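Local atomic coordinates of 6-phosphogluconate dehydratase (Shewanella oneidensis, PDB entry 2GP4), a protein that catalyses the dehydration of 6-phosphogluconate to 2-keto-3-deoxy-6-phosphogluconate, the first step proper to the Entner-Doudoroff pathway. Residues 306-311 with 385-390; 379-384 with 397-402. All coordinates share one frame; numbering follows the deposited sequence.

Contact 1 (306-311 with 385-390); sequences SIVNGI and LLHEDV
Two hydrogen bonds tie the side-chain amide of Asn-309 to the backbone of His-387, and both ends of the amide are used. His-387 N donates to Asn-309 OD1 at 2.8 Å, somewhat bent (150° at the hydrogen) and tilted a little from the carbonyl plane. In return Asn-309 ND2 gives a straighter bond to His-387 O, 2.9 Å long, landing on a lone pair of that oxygen and staying close to the amide's own plane. Held by a donor and an acceptor of one residue, the amide cannot turn over without losing both bonds. One side chain thus satisfies both the N-H and the C=O of His-387, a buried residue outside any helix or strand.

Van der Waals contacts flank this pair. Leu-386 packs its CD2 methyl over the start of the asparagine side chain, 3.7 Å from Asn-309 CB and 3.5 Å from Asn-309 O. One residue earlier on the helix, Val-308 brings CG1 to the rim of the His-387 imidazole, 4.1 Å from NE2; a chi1 of 164°, with CG1 anti to the backbone N, swings this methyl toward the ring. The ring also turns its CD2 edge to Asn-309 OD1. Val-390 adds a looser approach, with CG2 near Asn-309 ND2 and CG1 near Ser-306 N.

His-387 NE2 is hydrogen-bonded to Thr-29 of helix 23-51, which also packs on Val-308. Leu-386 reaches helix 372-383 through Ile-377, Leu-380 and Leu-381, and the connection from that helix to strand 391-392 packs its buried residues against helix 304-316.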
loop_
_atom_site.group_PDB
_atom_site.type_symbol
_atom_site.label_atom_id
_atom_site.label_comp_id
_atom_site.label_asym_id
_atom_site.label_seq_id
_atom_site.Cartn_x
_atom_site.Cartn_y
_atom_site.Cartn_z
ATOM N N SER A 306 -11.931 8.712 -3.386
ATOM C CA SER A 306 -10.657 8.448 -4.051
ATOM C C SER A 306 -9.792 7.505 -3.215
ATOM O O SER A 306 -9.063 6.680 -3.762
ATOM C CB SER A 306 -9.923 9.747 -4.407
ATOM O OG SER A 306 -9.664 10.534 -3.260
ATOM N N ILE A 307 -9.904 7.619 -1.894
ATOM C CA ILE A 307 -9.282 6.670 -0.970
ATOM C C ILE A 307 -9.842 5.257 -1.160
ATOM O O ILE A 307 -9.079 4.291 -1.302
ATOM C CB ILE A 307 -9.408 7.138 0.507
ATOM C CG1 ILE A 307 -8.444 8.302 0.782
ATOM C CG2 ILE A 307 -9.153 5.986 1.490
ATOM C CD1 ILE A 307 -6.958 7.963 0.604
ATOM N N VAL A 308 -11.168 5.139 -1.181
ATOM C CA VAL A 308 -11.817 3.854 -1.458
ATOM C C VAL A 308 -11.339 3.295 -2.811
ATOM O O VAL A 308 -10.993 2.120 -2.907
ATOM C CB VAL A 308 -13.364 3.962 -1.395
ATOM C CG1 VAL A 308 -14.040 2.757 -2.053
ATOM C CG2 VAL A 308 -13.830 4.114 0.048
ATOM N N ASN A 309 -11.298 4.155 -3.828
ATOM C CA ASN A 309 -10.800 3.798 -5.155
ATOM C C ASN A 309 -9.394 3.202 -5.094
ATOM O O ASN A 309 -9.093 2.222 -5.783
ATOM C CB ASN A 309 -10.827 5.014 -6.104
ATOM C CG ASN A 309 -12.233 5.313 -6.668
ATOM O OD1 ASN A 309 -13.212 4.640 -6.335
ATOM N ND2 ASN A 309 -12.323 6.331 -7.533
ATOM N N GLY A 310 -8.547 3.796 -4.257
ATOM C CA GLY A 310 -7.181 3.329 -4.069
ATOM C C GLY A 310 -7.153 1.950 -3.460
ATOM O O GLY A 310 -6.350 1.109 -3.863
ATOM N N ILE A 311 -8.036 1.709 -2.496
ATOM C CA ILE A 311 -8.126 0.410 -1.844
ATOM C C ILE A 311 -8.586 -0.684 -2.812
ATOM O O ILE A 311 -7.997 -1.768 -2.840
ATOM C CB ILE A 311 -9.035 0.446 -0.596
ATOM C CG1 ILE A 311 -8.456 1.386 0.467
ATOM C CG2 ILE A 311 -9.223 -0.966 -0.027
ATOM C CD1 ILE A 311 -9.375 1.586 1.696
ATOM N N LEU A 385 -17.248 -0.629 -9.351
ATOM C CA LEU A 385 -16.297 -0.886 -8.271
ATOM C C LEU A 385 -15.384 0.307 -7.977
ATOM O O LEU A 385 -14.749 0.362 -6.919
ATOM C CB LEU A 385 -15.502 -2.177 -8.525
ATOM C CG LEU A 385 -16.344 -3.462 -8.510
ATOM C CD1 LEU A 385 -15.593 -4.631 -9.112
ATOM C CD2 LEU A 385 -16.871 -3.804 -7.112
ATOM N N LEU A 386 -15.331 1.258 -8.907
ATOM C CA LEU A 386 -14.651 2.529 -8.675
ATOM C C LEU A 386 -15.628 3.677 -8.799
ATOM O O LEU A 386 -16.455 3.695 -9.713
ATOM C CB LEU A 386 -13.512 2.749 -9.677
ATOM C CG LEU A 386 -12.250 1.891 -9.622
ATOM C CD1 LEU A 386 -11.412 2.115 -10.875
ATOM C CD2 LEU A 386 -11.454 2.198 -8.373
ATOM N N HIS A 387 -15.526 4.638 -7.887
ATOM C CA HIS A 387 -16.284 5.886 -7.993
ATOM C C HIS A 387 -15.784 6.694 -9.184
ATOM O O HIS A 387 -14.595 6.986 -9.281
ATOM C CB HIS A 387 -16.144 6.707 -6.707
ATOM C CG HIS A 387 -16.735 6.049 -5.498
ATOM N ND1 HIS A 387 -18.091 6.033 -5.246
ATOM C CD2 HIS A 387 -16.154 5.392 -4.467
ATOM C CE1 HIS A 387 -18.320 5.395 -4.112
ATOM N NE2 HIS A 387 -17.160 4.999 -3.617
ATOM N N GLU A 388 -16.694 7.048 -10.090
ATOM C CA GLU A 388 -16.351 7.822 -11.282
ATOM C C GLU A 388 -16.386 9.320 -11.019
ATOM O O GLU A 388 -15.651 10.094 -11.648
ATOM C CB GLU A 388 -17.307 7.499 -12.431
ATOM C CG GLU A 388 -16.766 7.939 -13.790
ATOM C CD GLU A 388 -17.839 8.092 -14.843
ATOM O OE1 GLU A 388 -18.578 7.110 -15.103
ATOM O OE2 GLU A 388 -17.927 9.197 -15.426
ATOM N N ASP A 389 -17.252 9.720 -10.094
ATOM C CA ASP A 389 -17.528 11.126 -9.829
ATOM C C ASP A 389 -16.485 11.723 -8.887
ATOM O O ASP A 389 -16.791 12.099 -7.751
ATOM C CB ASP A 389 -18.948 11.288 -9.266
ATOM C CG ASP A 389 -19.188 10.440 -8.027
ATOM O OD1 ASP A 389 -18.725 9.279 -7.976
ATOM O OD2 ASP A 389 -19.829 10.941 -7.093
ATOM N N VAL A 390 -15.250 11.800 -9.368
ATOM C CA VAL A 390 -14.154 12.387 -8.599
ATOM C C VAL A 390 -13.402 13.437 -9.413
ATOM O O VAL A 390 -13.334 13.354 -10.650
ATOM C CB VAL A 390 -13.151 11.305 -8.073
ATOM C CG1 VAL A 390 -13.762 10.506 -6.923
ATOM C CG2 VAL A 390 -12.696 10.379 -9.195
#

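Contact 2 (379-384 with 397-402); sequences ELLDAG and GLRRYT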
loop_
_atom_site.group_PDB
_atom_site.type_symbol
_atom_site.label_atom_id
_atom_site.label_comp_id
_atom_site.label_asym_id
_atom_site.label_seq_id
_atom_site.Cartn_x
_atom_site.Cartn_y
_atom_site.Cartn_z
ATOM N N GLU A 379 -12.670 -1.614 -16.492
ATOM C CA GLU A 379 -13.366 -2.773 -15.934
ATOM C C GLU A 379 -14.000 -2.482 -14.578
ATOM O O GLU A 379 -15.179 -2.789 -14.357
ATOM C CB GLU A 379 -12.415 -3.963 -15.810
ATOM C CG GLU A 379 -12.101 -4.636 -17.127
ATOM C CD GLU A 379 -13.299 -5.359 -17.701
ATOM O OE1 GLU A 379 -13.843 -6.246 -17.009
ATOM O OE2 GLU A 379 -13.700 -5.038 -18.841
ATOM N N LEU A 380 -13.223 -1.890 -13.676
ATOM C CA LEU A 380 -13.723 -1.603 -12.341
ATOM C C LEU A 380 -14.825 -0.536 -12.380
ATOM O O LEU A 380 -15.854 -0.680 -11.713
ATOM C CB LEU A 380 -12.579 -1.226 -11.396
ATOM C CG LEU A 380 -11.540 -2.326 -11.135
ATOM C CD1 LEU A 380 -10.294 -1.735 -10.491
ATOM C CD2 LEU A 380 -12.104 -3.478 -10.293
ATOM N N LEU A 381 -14.607 0.507 -13.181
ATOM C CA LEU A 381 -15.635 1.498 -13.486
ATOM C C LEU A 381 -16.927 0.863 -14.017
ATOM O O LEU A 381 -18.005 1.108 -13.469
ATOM C CB LEU A 381 -15.102 2.531 -14.485
ATOM C CG LEU A 381 -14.775 3.975 -14.069
ATOM C CD1 LEU A 381 -14.779 4.195 -12.562
ATOM C CD2 LEU A 381 -13.473 4.470 -14.691
ATOM N N ASP A 382 -16.812 0.041 -15.065
ATOM C CA ASP A 382 -17.968 -0.644 -15.657
ATOM C C ASP A 382 -18.746 -1.463 -14.629
ATOM O O ASP A 382 -19.969 -1.545 -14.702
ATOM C CB ASP A 382 -17.549 -1.570 -16.811
ATOM C CG ASP A 382 -17.079 -0.818 -18.042
ATOM O OD1 ASP A 382 -17.236 0.425 -18.111
ATOM O OD2 ASP A 382 -16.531 -1.488 -18.950
ATOM N N ALA A 383 -18.032 -2.066 -13.680
ATOM C CA ALA A 383 -18.651 -2.937 -12.680
ATOM C C ALA A 383 -19.256 -2.170 -11.502
ATOM O O ALA A 383 -19.970 -2.747 -10.679
ATOM C CB ALA A 383 -17.651 -3.983 -12.189
ATOM N N GLY A 384 -18.978 -0.872 -11.431
ATOM C CA GLY A 384 -19.399 -0.054 -10.301
ATOM C C GLY A 384 -18.508 -0.281 -9.097
ATOM O O GLY A 384 -18.948 -0.144 -7.953
ATOM N N GLY A 397 -13.918 13.517 -13.399
ATOM C CA GLY A 397 -14.341 12.230 -13.944
ATOM C C GLY A 397 -13.205 11.234 -14.091
ATOM O O GLY A 397 -12.251 11.482 -14.832
ATOM N N LEU A 398 -13.311 10.100 -13.393
ATOM C CA LEU A 398 -12.253 9.078 -13.411
ATOM C C LEU A 398 -12.089 8.356 -14.752
ATOM O O LEU A 398 -11.042 7.765 -15.005
ATOM C CB LEU A 398 -12.435 8.056 -12.278
ATOM C CG LEU A 398 -11.203 7.179 -11.992
ATOM C CD1 LEU A 398 -10.056 7.991 -11.391
ATOM C CD2 LEU A 398 -11.550 5.993 -11.114
ATOM N N ARG A 399 -13.115 8.419 -15.601
ATOM C CA ARG A 399 -13.089 7.822 -16.942
ATOM C C ARG A 399 -11.921 8.352 -17.788
ATOM O O ARG A 399 -11.516 7.711 -18.769
ATOM C CB ARG A 399 -14.433 8.062 -17.640
ATOM C CG ARG A 399 -14.828 7.056 -18.721
ATOM C CD ARG A 399 -14.912 5.612 -18.218
ATOM N NE ARG A 399 -16.199 5.227 -17.634
ATOM C CZ ARG A 399 -16.648 3.969 -17.586
ATOM N NH1 ARG A 399 -15.939 2.974 -18.110
ATOM N NH2 ARG A 399 -17.816 3.697 -17.028
ATOM N N ARG A 400 -11.373 9.504 -17.387
ATOM C CA ARG A 400 -10.175 10.084 -18.008
ATOM C C ARG A 400 -8.957 9.173 -17.860
ATOM O O ARG A 400 -8.004 9.251 -18.647
ATOM C CB ARG A 400 -9.842 11.440 -17.385
ATOM C CG ARG A 400 -10.814 12.537 -17.697
ATOM C CD ARG A 400 -10.492 13.784 -16.882
ATOM N NE ARG A 400 -11.482 14.835 -17.109
ATOM C CZ ARG A 400 -11.467 15.674 -18.142
ATOM N NH1 ARG A 400 -10.513 15.601 -19.062
ATOM N NH2 ARG A 400 -12.413 16.593 -18.255
ATOM N N TYR A 401 -8.992 8.317 -16.844
ATOM C CA TYR A 401 -7.890 7.408 -16.568
ATOM C C TYR A 401 -7.995 6.083 -17.319
ATOM O O TYR A 401 -7.151 5.204 -17.161
ATOM C CB TYR A 401 -7.703 7.235 -15.052
ATOM C CG TYR A 401 -7.010 8.431 -14.466
ATOM C CD1 TYR A 401 -7.709 9.609 -14.215
ATOM C CD2 TYR A 401 -5.642 8.411 -14.221
ATOM C CE1 TYR A 401 -7.072 10.724 -13.713
ATOM C CE2 TYR A 401 -4.990 9.526 -13.712
ATOM C CZ TYR A 401 -5.711 10.681 -13.461
ATOM O OH TYR A 401 -5.082 11.798 -12.954
ATOM N N THR A 402 -9.014 5.967 -18.165
ATOM C CA THR A 402 -9.112 4.859 -19.121
ATOM C C THR A 402 -8.420 5.225 -20.434
ATOM O O THR A 402 -8.415 4.441 -21.380
ATOM C CB THR A 402 -10.578 4.453 -19.408
ATOM O OG1 THR A 402 -11.245 5.496 -20.136
ATOM C CG2 THR A 402 -11.321 4.167 -18.117
#
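Leu-381 and Arg-399 lie alongside each other and run in opposite directions, each chain reaching toward the backbone from which the other starts. The guanidinium thereby comes to rest with one face over Leu-381 CB, which sits 3.6 Å above its plane and displaced toward the rim. Further back along the arginine, CD is 4.0 Å from Leu-381 CD2. Bends at chi2 (58°) and chi3 (86°) fold the Arg-399 chain along the leucine.

Asp-382 meets the same guanidinium at its edge. The two side chains cross at about a right angle, with the carboxylate and guanidinium planes 40° apart, and a salt bridge joins Arg-399 NH1 to Asp-382 OD1 at 2.9 Å. The hydrogen bond is nearly straight and lies in the guanidinium plane, but it approaches OD1 on the syn side from well out of the carboxylate plane. One hydrogen bond is made, Arg-399 NH2 staying 3.5 Å from Asp-382 OD1, and the other oxygen, OD2, pairs with Lys-378 one turn earlier. Two cations on one exposed carboxylate would be expected to favour its ionised form.

The far end of Leu-381 forks between two residues. CD1 faces Leu-398 CD2 at 4.0 Å, the two leucines meeting at a slant, while CD2 touches the Thr-402 methyl CG2 at 4.1 Å. Thr-402 OG1 turns back to Arg-399 O, 2.6 Å away, an oxygen that also accepts from Thr-402 N.

Helix 372-383, which ends in a Schellman motif at Gly-384, presents its last turn to the 3-10 segment 398-401 between strands 395-396 and 403-408. Ile-377 and Lys-378 of the helix extend the contact to Thr-402, and Leu-398 reaches Asn-309 of helix 304-316.

In the fold
Coming from the N terminus, the chain reaches contact 1 at helix 304-316, which supplies one side of it, and more than seventy residues, many of them helical, pass before segment 385-390 closes that long loop. Just before closing it, the chain forms the end of helix 372-383, where contact 2 begins; contact 2 closes only at 397-402, after a short loop through strands 391-392 and 395-396. The segments therefore alternate and the two loops cross. With centres about 9 Å apart, the contacts meet directly: Val-390 O and Gly-397 N probably share a hydrogen bond. Together they join helices 304-316 and 372-383 to the segment holding strands 391-392 and 395-396.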